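Local coordinates for protein EvdO2 (Micromonospora carbonacea, PDB 4XAB) that probably catalyses an oxidative cyclization in orthosomycin biosynthesis, as a metal-dependent oxygenase of the phytanoyl-CoA dioxygenase family with a double-stranded beta-helix fold, at residues H129-Y134 with V207-R212; L160-G165 with T213-G218. All blocks are in the same frame, centred on the assembly; numbering follows the deposited sequence.

How the contacts relate
Both contacts are buried in the interior of the fold, their centres about 9 Å apart, and both supply the nickel site: His129 and Asp131 come from contact 1, His215 from contact 2. Contact 1 joins a loop and 3-10 turn to the end of strand 206-210 and is mostly polar, held by a salt bridge, side-chain hydrogen bonds and waters. Contact 2 is a regular antiparallel strand pair, held by backbone bonds with aromatic and apolar side chains on its faces. Segments 207-212 and 213-218 are consecutive, so one run of chain serves both. The contacts also meet directly, through probable hydrogen bonds between His209 ND1 and Tyr162 OH and between His129 O and His215 N.

Contact 1 of 2, residues H129-Y134 with V207-R212; sequences HQDEAY and VVHDFR. With NI (nickel (II) ion), chain B.
The HxD part of the facial triad of a double-stranded beta-helix oxygenase lies here, His129 and Asp131 binding nickel beside the end of strand 206-210. His129 NE2 stands 2.0 Å from NI and Asp131 OD1 2.1 Å from NI. The other carboxylate oxygen, Asp131 OD2, accepts from His209 NE2 at 3.0 Å. That bond is bent (144° at the hydrogen); His209 NE2 meets Asp131 OD2 from above the carboxylate plane, while the oxygen stays close to the His209 ring plane. The other ring nitrogen, His209 ND1, is hydrogen-bonded to Tyr162 OH, so the imidazole is held at both nitrogens. Water 3, a nickel ligand, and water 2 also donate to Asp131 OD2, so three donors grip it and probably help fix the carboxylate's rotation. Next along the chain, Phe211 O accepts the N-H of Glu132 in its carbonyl plane (Glu132 N to Phe211 O, 2.9 Å), tying down the 3-10 turn. Gln130, its chain extended beyond CG, sends NE2 to a lone pair of Arg212 O at 2.9 Å, nearly straight at 167°; its OE1 is taken by Leu172 N. Arg212, bent at chi3 (-85°), forms a side-on salt bridge with Glu132: NE meets OE1 from above the carboxylate plane, and NH2 reaches the syn lone pair of Glu132 OE2 at 2.9 Å. An alanine here would remove this two-nitrogen clamp and would probably loosen the turn carrying Asp131. Glu132 OE2 also pairs with Arg246. Strand 206-210 runs between antiparallel strands 23-26 and 139-149, and segment 129-134 lies in the loop before strand 139-149.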
loop_
_atom_site.group_PDB
_atom_site.type_symbol
_atom_site.label_atom_id
_atom_site.label_comp_id
_atom_site.label_asym_id
_atom_site.label_seq_id
_atom_site.Cartn_x
_atom_site.Cartn_y
_atom_site.Cartn_z
ATOM N N HIS A 129 -0.904 -9.457 -6.471
ATOM C CA HIS A 129 -1.844 -8.646 -7.236
ATOM C C HIS A 129 -1.115 -7.468 -7.841
ATOM O O HIS A 129 0.001 -7.140 -7.438
ATOM C CB HIS A 129 -3.006 -8.132 -6.359
ATOM C CG HIS A 129 -2.591 -7.113 -5.333
ATOM N ND1 HIS A 129 -1.957 -7.457 -4.156
ATOM C CD2 HIS A 129 -2.700 -5.761 -5.319
ATOM C CE1 HIS A 129 -1.698 -6.362 -3.458
ATOM N NE2 HIS A 129 -2.132 -5.315 -4.142
ATOM N N GLN A 130 -1.768 -6.825 -8.808
ATOM C CA GLN A 130 -1.336 -5.520 -9.281
ATOM C C GLN A 130 -2.430 -4.541 -8.912
ATOM O O GLN A 130 -3.619 -4.839 -9.073
ATOM C CB GLN A 130 -1.093 -5.525 -10.789
ATOM C CG GLN A 130 0.118 -6.312 -11.203
ATOM C CD GLN A 130 0.012 -6.767 -12.632
ATOM O OE1 GLN A 130 -0.842 -7.593 -12.959
ATOM N NE2 GLN A 130 0.867 -6.230 -13.496
ATOM N N ASP A 131 -2.047 -3.372 -8.407
ATOM C CA ASP A 131 -3.057 -2.430 -7.954
ATOM C C ASP A 131 -3.946 -2.012 -9.132
ATOM O O ASP A 131 -5.139 -1.755 -8.962
ATOM C CB ASP A 131 -2.400 -1.209 -7.287
ATOM C CG ASP A 131 -1.757 -1.548 -5.956
ATOM O OD1 ASP A 131 -2.071 -2.617 -5.390
ATOM O OD2 ASP A 131 -0.918 -0.760 -5.483
ATOM N N GLU A 132 -3.376 -1.970 -10.334
ATOM C CA GLU A 132 -4.169 -1.592 -11.510
ATOM C C GLU A 132 -5.302 -2.593 -11.800
ATOM O O GLU A 132 -6.293 -2.255 -12.448
ATOM C CB GLU A 132 -3.275 -1.446 -12.748
ATOM C CG GLU A 132 -4.023 -0.810 -13.934
ATOM C CD GLU A 132 -3.099 -0.318 -15.023
ATOM O OE1 GLU A 132 -1.914 -0.070 -14.736
ATOM O OE2 GLU A 132 -3.564 -0.193 -16.176
ATOM N N ALA A 133 -5.179 -3.822 -11.310
ATOM C CA ALA A 133 -6.242 -4.806 -11.546
ATOM C C ALA A 133 -7.568 -4.383 -10.919
ATOM O O ALA A 133 -8.636 -4.871 -11.307
ATOM C CB ALA A 133 -5.816 -6.182 -11.017
ATOM N N TYR A 134 -7.497 -3.478 -9.948
ATOM C CA TYR A 134 -8.684 -2.938 -9.290
ATOM C C TYR A 134 -9.296 -1.768 -10.050
ATOM O O TYR A 134 -10.356 -1.272 -9.678
ATOM C CB TYR A 134 -8.351 -2.470 -7.866
ATOM C CG TYR A 134 -8.119 -3.594 -6.875
ATOM C CD1 TYR A 134 -9.181 -4.162 -6.183
ATOM C CD2 TYR A 134 -6.846 -4.077 -6.637
ATOM C CE1 TYR A 134 -8.968 -5.196 -5.269
ATOM C CE2 TYR A 134 -6.624 -5.111 -5.739
ATOM C CZ TYR A 134 -7.699 -5.664 -5.057
ATOM O OH TYR A 134 -7.490 -6.690 -4.145
ATOM N N VAL A 207 8.224 1.847 1.090
ATOM C CA VAL A 207 8.419 1.319 -0.234
ATOM C C VAL A 207 7.458 2.068 -1.143
ATOM O O VAL A 207 6.360 2.487 -0.728
ATOM C CB VAL A 207 8.182 -0.209 -0.315
ATOM C CG1 VAL A 207 9.314 -0.951 0.377
ATOM C CG2 VAL A 207 6.861 -0.571 0.307
ATOM N N VAL A 208 7.927 2.285 -2.355
ATOM C CA VAL A 208 7.151 2.980 -3.385
ATOM C C VAL A 208 6.950 2.033 -4.562
ATOM O O VAL A 208 7.913 1.443 -5.023
ATOM C CB VAL A 208 7.890 4.241 -3.856
ATOM C CG1 VAL A 208 7.040 5.025 -4.855
ATOM C CG2 VAL A 208 8.281 5.110 -2.644
ATOM N N HIS A 209 5.725 1.874 -5.069
ATOM C CA HIS A 209 5.570 1.037 -6.259
ATOM C C HIS A 209 4.532 1.557 -7.228
ATOM O O HIS A 209 3.521 2.156 -6.845
ATOM C CB HIS A 209 5.222 -0.427 -5.910
ATOM C CG HIS A 209 3.957 -0.600 -5.125
ATOM N ND1 HIS A 209 3.945 -0.685 -3.748
ATOM C CD2 HIS A 209 2.669 -0.747 -5.524
ATOM C CE1 HIS A 209 2.702 -0.847 -3.333
ATOM N NE2 HIS A 209 1.910 -0.898 -4.388
ATOM N N ASP A 210 4.814 1.286 -8.489
ATOM C CA ASP A 210 3.932 1.633 -9.605
ATOM C C ASP A 210 2.593 0.887 -9.530
ATOM O O ASP A 210 2.508 -0.200 -8.968
ATOM C CB ASP A 210 4.642 1.321 -10.923
ATOM C CG ASP A 210 3.866 1.801 -12.139
ATOM O OD1 ASP A 210 3.111 1.007 -12.750
ATOM O OD2 ASP A 210 4.008 2.985 -12.477
ATOM N N PHE A 211 1.548 1.475 -10.103
ATOM C CA PHE A 211 0.247 0.826 -10.159
ATOM C C PHE A 211 0.298 -0.561 -10.806
ATOM O O PHE A 211 -0.587 -1.394 -10.564
ATOM C CB PHE A 211 -0.748 1.706 -10.930
ATOM C CG PHE A 211 -1.335 2.829 -10.121
ATOM C CD1 PHE A 211 -1.100 2.932 -8.764
ATOM C CD2 PHE A 211 -2.130 3.786 -10.737
ATOM C CE1 PHE A 211 -1.653 3.971 -8.023
ATOM C CE2 PHE A 211 -2.692 4.816 -10.000
ATOM C CZ PHE A 211 -2.447 4.910 -8.644
ATOM N N ARG A 212 1.300 -0.818 -11.645
ATOM C CA ARG A 212 1.334 -2.102 -12.360
ATOM C C ARG A 212 2.373 -3.089 -11.803
ATOM O O ARG A 212 2.509 -4.200 -12.305
ATOM C CB ARG A 212 1.585 -1.860 -13.848
ATOM C CG ARG A 212 0.907 -2.862 -14.764
ATOM C CD ARG A 212 0.979 -2.406 -16.211
ATOM N NE ARG A 212 -0.103 -1.494 -16.575
ATOM C CZ ARG A 212 -0.339 -1.089 -17.820
ATOM N NH1 ARG A 212 0.446 -1.504 -18.804
ATOM N NH2 ARG A 212 -1.346 -0.268 -18.084
HETATM NI NI NI B . -1.593 -3.428 -3.561
HETATM O O HOH W 1 0.677 -2.579 -8.272
HETATM O O HOH W 2 0.599 1.455 -6.461
HETATM O O HOH W 3 -0.917 -1.640 -2.935
#

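Contact 2 of 2, residues L160-G165 with T213-G218; sequences LHYLPG and TPHYAG. With NI (nickel (II) ion), chain B.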
loop_
_atom_site.group_PDB
_atom_site.type_symbol
_atom_site.label_atom_id
_atom_site.label_comp_id
_atom_site.label_asym_id
_atom_site.label_seq_id
_atom_site.Cartn_x
_atom_site.Cartn_y
_atom_site.Cartn_z
ATOM N N LEU A 160 6.298 -6.166 2.206
ATOM C CA LEU A 160 5.939 -6.363 0.806
ATOM C C LEU A 160 7.049 -7.065 0.040
ATOM O O LEU A 160 8.231 -6.908 0.341
ATOM C CB LEU A 160 5.632 -5.016 0.132
ATOM C CG LEU A 160 4.440 -4.274 0.749
ATOM C CD1 LEU A 160 4.071 -3.026 -0.035
ATOM C CD2 LEU A 160 3.256 -5.200 0.851
ATOM N N HIS A 161 6.633 -7.824 -0.963
ATOM C CA HIS A 161 7.509 -8.462 -1.926
ATOM C C HIS A 161 7.061 -7.997 -3.299
ATOM O O HIS A 161 5.862 -7.861 -3.533
ATOM C CB HIS A 161 7.409 -9.989 -1.867
ATOM C CG HIS A 161 7.655 -10.577 -0.511
ATOM N ND1 HIS A 161 8.564 -11.592 -0.297
ATOM C CD2 HIS A 161 7.059 -10.349 0.685
ATOM C CE1 HIS A 161 8.543 -11.939 0.978
ATOM N NE2 HIS A 161 7.640 -11.198 1.598
ATOM N N TYR A 162 8.004 -7.808 -4.209
ATOM C CA TYR A 162 7.683 -7.358 -5.565
ATOM C C TYR A 162 8.193 -8.274 -6.663
ATOM O O TYR A 162 9.154 -9.012 -6.469
ATOM C CB TYR A 162 8.279 -5.972 -5.810
ATOM C CG TYR A 162 7.720 -4.903 -4.933
ATOM C CD1 TYR A 162 8.456 -4.398 -3.872
ATOM C CD2 TYR A 162 6.468 -4.378 -5.171
ATOM C CE1 TYR A 162 7.959 -3.396 -3.083
ATOM C CE2 TYR A 162 5.953 -3.398 -4.383
ATOM C CZ TYR A 162 6.701 -2.904 -3.329
ATOM O OH TYR A 162 6.185 -1.899 -2.543
ATOM N N LEU A 163 7.560 -8.195 -7.835
ATOM C CA LEU A 163 8.118 -8.797 -9.043
ATOM C C LEU A 163 8.824 -7.719 -9.849
ATOM O O LEU A 163 8.165 -6.930 -10.523
ATOM C CB LEU A 163 7.025 -9.450 -9.903
ATOM C CG LEU A 163 7.612 -10.150 -11.130
ATOM C CD1 LEU A 163 8.290 -11.433 -10.708
ATOM C CD2 LEU A 163 6.546 -10.422 -12.194
ATOM N N PRO A 164 10.167 -7.665 -9.773
ATOM C CA PRO A 164 10.903 -6.601 -10.464
ATOM C C PRO A 164 10.614 -6.578 -11.955
ATOM O O PRO A 164 10.664 -7.628 -12.605
ATOM C CB PRO A 164 12.373 -6.958 -10.210
ATOM C CG PRO A 164 12.356 -7.802 -8.963
ATOM C CD PRO A 164 11.069 -8.588 -9.054
ATOM N N GLY A 165 10.317 -5.393 -12.477
ATOM C CA GLY A 165 10.119 -5.228 -13.898
ATOM C C GLY A 165 8.702 -5.530 -14.329
ATOM O O GLY A 165 8.342 -5.304 -15.485
ATOM N N THR A 213 3.108 -2.708 -10.769
ATOM C CA THR A 213 4.071 -3.658 -10.215
ATOM C C THR A 213 3.400 -4.726 -9.356
ATOM O O THR A 213 2.751 -4.402 -8.372
ATOM C CB THR A 213 5.127 -2.933 -9.369
ATOM O OG1 THR A 213 5.670 -1.868 -10.147
ATOM C CG2 THR A 213 6.245 -3.898 -8.943
ATOM N N PRO A 214 3.567 -6.010 -9.718
ATOM C CA PRO A 214 2.959 -7.040 -8.864
ATOM C C PRO A 214 3.584 -7.051 -7.475
ATOM O O PRO A 214 4.811 -6.893 -7.338
ATOM C CB PRO A 214 3.259 -8.352 -9.610
ATOM C CG PRO A 214 3.525 -7.933 -11.035
ATOM C CD PRO A 214 4.222 -6.589 -10.902
ATOM N N HIS A 215 2.750 -7.195 -6.449
ATOM C CA HIS A 215 3.282 -7.313 -5.097
ATOM C C HIS A 215 2.458 -8.255 -4.237
ATOM O O HIS A 215 1.321 -8.580 -4.554
ATOM C CB HIS A 215 3.402 -5.932 -4.421
ATOM C CG HIS A 215 2.162 -5.091 -4.506
ATOM N ND1 HIS A 215 1.775 -4.445 -5.660
ATOM C CD2 HIS A 215 1.245 -4.760 -3.566
ATOM C CE1 HIS A 215 0.657 -3.776 -5.433
ATOM N NE2 HIS A 215 0.322 -3.936 -4.168
ATOM N N TYR A 216 3.071 -8.677 -3.135
ATOM C CA TYR A 216 2.529 -9.686 -2.230
ATOM C C TYR A 216 2.961 -9.286 -0.835
ATOM O O TYR A 216 4.012 -8.675 -0.675
ATOM C CB TYR A 216 3.068 -11.066 -2.608
ATOM C CG TYR A 216 3.075 -12.108 -1.522
ATOM C CD1 TYR A 216 4.125 -12.200 -0.611
ATOM C CD2 TYR A 216 2.047 -13.031 -1.435
ATOM C CE1 TYR A 216 4.131 -13.163 0.370
ATOM C CE2 TYR A 216 2.045 -13.998 -0.460
ATOM C CZ TYR A 216 3.085 -14.055 0.439
ATOM O OH TYR A 216 3.082 -15.028 1.403
ATOM N N ALA A 217 2.156 -9.603 0.172
ATOM C CA ALA A 217 2.612 -9.443 1.553
ATOM C C ALA A 217 2.339 -10.710 2.327
ATOM O O ALA A 217 1.255 -11.279 2.236
ATOM C CB ALA A 217 1.938 -8.250 2.229
ATOM N N GLY A 218 3.325 -11.149 3.097
ATOM C CA GLY A 218 3.173 -12.353 3.880
ATOM C C GLY A 218 2.295 -12.116 5.095
ATOM O O GLY A 218 1.904 -10.982 5.390
HETATM NI NI NI B . -1.593 -3.428 -3.561
HETATM O O HOH W 4 6.234 -10.858 3.834
HETATM O O HOH W 3 -0.917 -1.640 -2.935
#
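Backbone hydrogen bonds define this antiparallel pairing of strands 160-162 and 215-217; the axes of these short segments come within 4.5 Å, their directions 152° apart. His161 and Tyr216 form the hydrogen-bonded pair: His161 N lies 2.8 Å from Tyr216 O, nearly along its C=O axis, and Tyr216 N returns the bond to His161 O at 2.9 Å. Past strand 160-162, Leu163 N makes a hydrogen bond to Pro214 O at 3.1 Å, from above the carbonyl plane. The flanking pairs, Leu160 with Ala217 and Tyr162 with His215, are non-hydrogen-bonded. Aromatic contact occupies the face bearing His161 and Tyr216: Tyr216 turns the CD1-CE1 edge of its ring to the face of His161 in a T-shaped stack, planes at 78°. At the imidazole's edge, His161 NE2 is linked through water 4 to Gly218 N. On the other face of the sheet, Leu160 CD2 touches Ala217 CB at 3.6 Å, and Tyr162 CD2 packs on His215 CB at 3.5 Å. Past the end of strand 160-162, the Leu163 and Pro214 side chains cross obliquely, CB against CB. The metal ligand is His215, the distal histidine of the double-stranded beta-helix HxD...H facial triad, which this strand pair brings alongside His129 and Asp131. Its CG sits in the crowded position between backbone N and carbonyl carbon (chi1 50°), and His215 NE2 reaches NI at 2.1 Å. Its ND1 donates to Thr213 O at 2.9 Å, in the ring plane, which holds the imidazole's rotation and would leave NE2 the lone pair for nickel. Strand 160-162 lies between strands 197-198 and 215-217, and Leu160 and Tyr162 pack against Val207 of strand 206-210.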